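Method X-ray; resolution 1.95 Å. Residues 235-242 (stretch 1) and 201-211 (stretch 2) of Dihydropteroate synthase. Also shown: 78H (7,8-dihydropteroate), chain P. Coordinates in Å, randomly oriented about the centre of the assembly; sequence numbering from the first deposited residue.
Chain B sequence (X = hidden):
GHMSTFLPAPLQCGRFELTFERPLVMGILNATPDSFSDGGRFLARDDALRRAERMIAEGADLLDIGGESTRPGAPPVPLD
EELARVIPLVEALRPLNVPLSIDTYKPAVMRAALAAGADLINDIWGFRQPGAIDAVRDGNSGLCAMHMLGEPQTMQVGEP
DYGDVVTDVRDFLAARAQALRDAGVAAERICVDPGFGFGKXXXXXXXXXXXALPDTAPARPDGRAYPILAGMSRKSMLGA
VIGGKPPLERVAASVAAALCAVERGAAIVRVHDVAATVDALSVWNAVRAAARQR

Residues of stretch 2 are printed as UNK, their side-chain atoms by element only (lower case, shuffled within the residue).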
# COMPACT_ATOMS: atom_id res chain seq x y z
N LYS B 235 3.54 7.25 -12.42
CA LYS B 235 3.61 6.89 -13.83
C LYS B 235 2.24 6.60 -14.43
O LYS B 235 1.26 6.42 -13.71
CB LYS B 235 4.56 5.72 -14.02
CG LYS B 235 6.05 6.08 -13.85
CD LYS B 235 6.96 4.98 -14.38
CE LYS B 235 8.43 5.38 -14.29
NZ LYS B 235 9.31 4.23 -14.63
N SER B 236 2.20 6.59 -15.75
CA SER B 236 0.97 6.37 -16.52
C SER B 236 0.27 5.09 -16.19
O SER B 236 -0.96 5.06 -16.22
CB SER B 236 1.28 6.40 -18.01
OG SER B 236 1.58 7.72 -18.37
N MET B 237 1.02 4.03 -15.87
CA MET B 237 0.38 2.76 -15.44
C MET B 237 -0.54 2.96 -14.24
O MET B 237 -1.49 2.20 -14.04
CB MET B 237 1.42 1.68 -15.13
CG MET B 237 2.36 2.01 -13.97
SD MET B 237 3.62 0.74 -13.70
CE MET B 237 2.64 -0.57 -12.97
N LEU B 238 -0.25 3.96 -13.42
CA LEU B 238 -1.08 4.27 -12.25
C LEU B 238 -2.28 5.14 -12.63
O LEU B 238 -3.42 4.86 -12.24
CB LEU B 238 -0.22 4.96 -11.18
CG LEU B 238 1.07 4.25 -10.74
CD1 LEU B 238 1.74 5.01 -9.57
CD2 LEU B 238 0.84 2.81 -10.37
N GLY B 239 -2.04 6.20 -13.41
CA GLY B 239 -3.13 7.05 -13.90
C GLY B 239 -4.20 6.28 -14.66
O GLY B 239 -5.42 6.56 -14.52
N ALA B 240 -3.75 5.29 -15.42
CA ALA B 240 -4.62 4.47 -16.24
C ALA B 240 -5.64 3.67 -15.43
O ALA B 240 -6.73 3.39 -15.93
CB ALA B 240 -3.80 3.53 -17.13
N VAL B 241 -5.30 3.30 -14.19
CA VAL B 241 -6.20 2.51 -13.36
C VAL B 241 -6.99 3.33 -12.33
O VAL B 241 -7.87 2.80 -11.65
CB VAL B 241 -5.47 1.36 -12.66
CG1 VAL B 241 -4.78 0.48 -13.70
CG2 VAL B 241 -4.47 1.87 -11.61
N ILE B 242 -6.71 4.62 -12.23
CA ILE B 242 -7.46 5.47 -11.29
C ILE B 242 -8.24 6.56 -12.00
O ILE B 242 -8.43 7.64 -11.46
CB ILE B 242 -6.55 6.06 -10.18
CG1 ILE B 242 -5.55 7.08 -10.75
CG2 ILE B 242 -5.83 4.93 -9.45
CD1 ILE B 242 -4.47 7.56 -9.75
N UNK B 201 3.01 -1.93 -22.96
CA UNK B 201 1.58 -1.64 -22.93
C UNK B 201 1.23 -1.11 -21.52
O UNK B 201 1.56 -1.75 -20.52
c UNK B 201 0.75 -2.88 -23.29
N UNK B 202 0.59 0.07 -21.48
CA UNK B 202 0.45 0.88 -20.25
C UNK B 202 -0.09 0.09 -19.06
O UNK B 202 0.35 0.27 -17.94
c UNK B 202 -1.88 1.80 -20.98
c UNK B 202 -0.42 2.15 -20.49
c UNK B 202 -0.45 3.03 -19.24
N UNK B 203 -1.05 -0.79 -19.31
CA UNK B 203 -1.60 -1.61 -18.27
C UNK B 203 -1.10 -3.07 -18.38
O UNK B 203 -0.48 -3.57 -17.45
c UNK B 203 -3.52 -0.08 -17.71
c UNK B 203 -3.71 -2.54 -17.29
c UNK B 203 -3.13 -1.49 -18.21
N UNK B 204 -1.35 -3.73 -19.51
CA UNK B 204 -1.10 -5.19 -19.59
C UNK B 204 0.36 -5.62 -19.37
O UNK B 204 0.60 -6.56 -18.61
o UNK B 204 -3.78 -5.79 -19.77
c UNK B 204 -3.17 -5.83 -20.87
o UNK B 204 -3.77 -5.88 -21.96
c UNK B 204 -1.66 -5.79 -20.87
N UNK B 205 1.32 -4.92 -19.98
CA UNK B 205 2.74 -5.28 -19.82
C UNK B 205 3.29 -4.84 -18.48
O UNK B 205 3.98 -5.60 -17.79
o UNK B 205 2.91 -6.49 -22.35
o UNK B 205 3.58 -4.63 -23.33
c UNK B 205 3.34 -5.32 -22.30
c UNK B 205 3.60 -4.68 -20.94
N UNK B 206 3.01 -3.60 -18.08
CA UNK B 206 3.51 -3.08 -16.82
C UNK B 206 3.00 -3.87 -15.61
O UNK B 206 3.76 -4.16 -14.69
o UNK B 206 5.25 -0.86 -17.63
c UNK B 206 3.16 -1.59 -16.68
n UNK B 206 3.39 0.30 -18.21
c UNK B 206 4.02 -0.69 -17.55
N UNK B 207 1.71 -4.22 -15.60
CA UNK B 207 1.18 -5.00 -14.47
C UNK B 207 1.57 -6.48 -14.52
O UNK B 207 1.67 -7.09 -13.47
c UNK B 207 -0.71 -1.97 -11.78
c UNK B 207 -1.11 -0.93 -12.59
c UNK B 207 -0.61 -3.44 -13.69
c UNK B 207 -0.98 -2.37 -14.48
c UNK B 207 -0.32 -4.80 -14.29
c UNK B 207 -0.46 -3.21 -12.32
c UNK B 207 -1.23 -1.12 -13.93
o UNK B 207 -1.33 0.31 -12.04
N UNK B 208 1.84 -7.02 -15.71
CA UNK B 208 2.42 -8.37 -15.80
C UNK B 208 3.78 -8.37 -15.10
O UNK B 208 4.11 -9.26 -14.31
c UNK B 208 2.58 -8.80 -17.26
N UNK B 209 4.58 -7.35 -15.39
CA UNK B 209 5.91 -7.24 -14.81
C UNK B 209 5.84 -7.02 -13.32
O UNK B 209 6.69 -7.52 -12.60
c UNK B 209 7.49 -5.06 -17.60
c UNK B 209 8.13 -7.43 -17.08
c UNK B 209 7.05 -6.37 -16.94
c UNK B 209 6.70 -6.11 -15.48
N UNK B 210 4.86 -6.25 -12.83
CA UNK B 210 4.74 -6.01 -11.39
C UNK B 210 4.26 -7.27 -10.66
O UNK B 210 4.84 -7.61 -9.62
c UNK B 210 4.86 -4.47 -8.79
c UNK B 210 2.89 -3.12 -9.55
c UNK B 210 3.57 -4.47 -9.62
c UNK B 210 3.82 -4.84 -11.10
N UNK B 211 3.24 -7.95 -11.19
CA UNK B 211 2.73 -9.21 -10.60
C UNK B 211 3.79 -10.32 -10.54
O UNK B 211 3.82 -11.11 -9.59
c UNK B 211 1.51 -9.73 -11.38
O4 78H P . 11.71 3.38 -13.69
C4 78H P . 12.84 3.88 -13.72
C5 78H P . 13.07 5.19 -14.17
N3 78H P . 13.93 3.11 -13.29
C9 78H P . 14.41 5.66 -14.18
N5 78H P . 12.05 6.00 -14.55
C2 78H P . 15.26 3.64 -13.35
N8 78H P . 14.70 6.94 -14.62
N1 78H P . 15.44 4.89 -13.78
C6 78H P . 12.28 7.24 -15.02
N2 78H P . 16.31 2.89 -12.99
C7 78H P . 13.69 7.78 -15.27
C10 78H P . 11.13 8.15 -15.36
N11 78H P . 10.65 7.87 -16.72
C15 78H P . 9.35 7.70 -16.92
C16 78H P . 8.88 6.60 -17.63
C17 78H P . 8.47 8.63 -16.37
C18 78H P . 7.51 6.44 -17.81
C19 78H P . 7.10 8.47 -16.55
C20 78H P . 6.63 7.38 -17.27
C21 78H P . 5.12 7.18 -17.45
O22 78H P . 4.76 6.07 -17.84
O23 78H P . 4.33 8.08 -17.07

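Position 201 carries a single side-chain carbon, out of reach of stretch 1; one carbon makes it Ala-201. Its backbone N and O both serve the start of the helix that follows, as described below.

At position 202 three carbons are present, one bearing the other two, and one of the outer carbons lies 3.7 Å from O of Ser-236 and 4.0 Å from CB of Ala-240. This is the beta-branched pattern of valine, and the carbon in contact is CG2. Val-202 lies at the closest backbone approach, its CA 5.2 Å from CA of Met-237. Its carbonyl O sits 3.3 Å from CB of Met-237 and receives a CA-H...O contact from CA of Met-237 at 3.5 Å.

Position 203 repeats the count and the fork, three carbons with the first carrying two, and one outer carbon lies 3.7 Å from CB of Ala-240 and 4.2 Å from CG1 of Val-241. It is Val-203, and its CG2 makes this purely apolar meeting.

Position 204 has two carbons, the second carrying two oxygens, and touches nothing on stretch 1. This carboxylate identifies Asp-204, the first helical residue, which is exposed and meets a crystal neighbour.

The same four atoms recur at position 205, again clear of stretch 1, giving Asp-205. Its OD2 accepts a hydrogen bond from N of Ala-201 at 2.8 Å, and its own N makes a weak bond to O of Ala-201 at 3.2 Å, so the two residues are tied together twice.

Position 206 has two carbons, the second bearing one oxygen and one nitrogen, and its CB is 3.8 Å from SD of Met-237. The amide marks Asn-206. ND2 donates to O of Val-202 at 3.1 Å and nearly straight, at 171°, holding the turn ahead of the helix; OD1 is bonded elsewhere in the structure.

At position 207 one carbon leads to a six-carbon ring with an oxygen at its far end, and that oxygen is 2.8 Å from O of Met-237. A phenol means Tyr-207. Its OH donates the hydrogen bond to O of Met-237, and lies 3.5 Å from CG2 of Val-241 and 3.7 Å from CD2 of Leu-238.

Position 208 has one carbon, out of reach of stretch 1: Ala-208.

Position 209 has four carbons forked at the second, the mark of leucine, yet Leu-209 does not reach stretch 1.

Position 210 shows the same fork, but here one terminal carbon comes within 4.3 Å of CE of Met-237. This is Leu-210, and that carbon is CD2.

Position 211, a lone carbon far from stretch 1, is Ala-211.

Met-237 anchors the contact. Its CE lies over one face of the Tyr-207 ring, 3.8 Å from the CZ atom, in a CH-pi arrangement, while its carbonyl O accepts the hydrogen bond from OH of Tyr-207. The tyrosine thus grips the same residue by side chain and backbone, and the valines and Ala-240 extend the apolar packing. Next to Met-237, Ser-236 uses its backbone N to bind O23 of 7,8-dihydropteroate at 2.9 Å, so the packed helix directly adjoins the ligand.

Stretch 2, residues 201-211: AVVDDNYALLA
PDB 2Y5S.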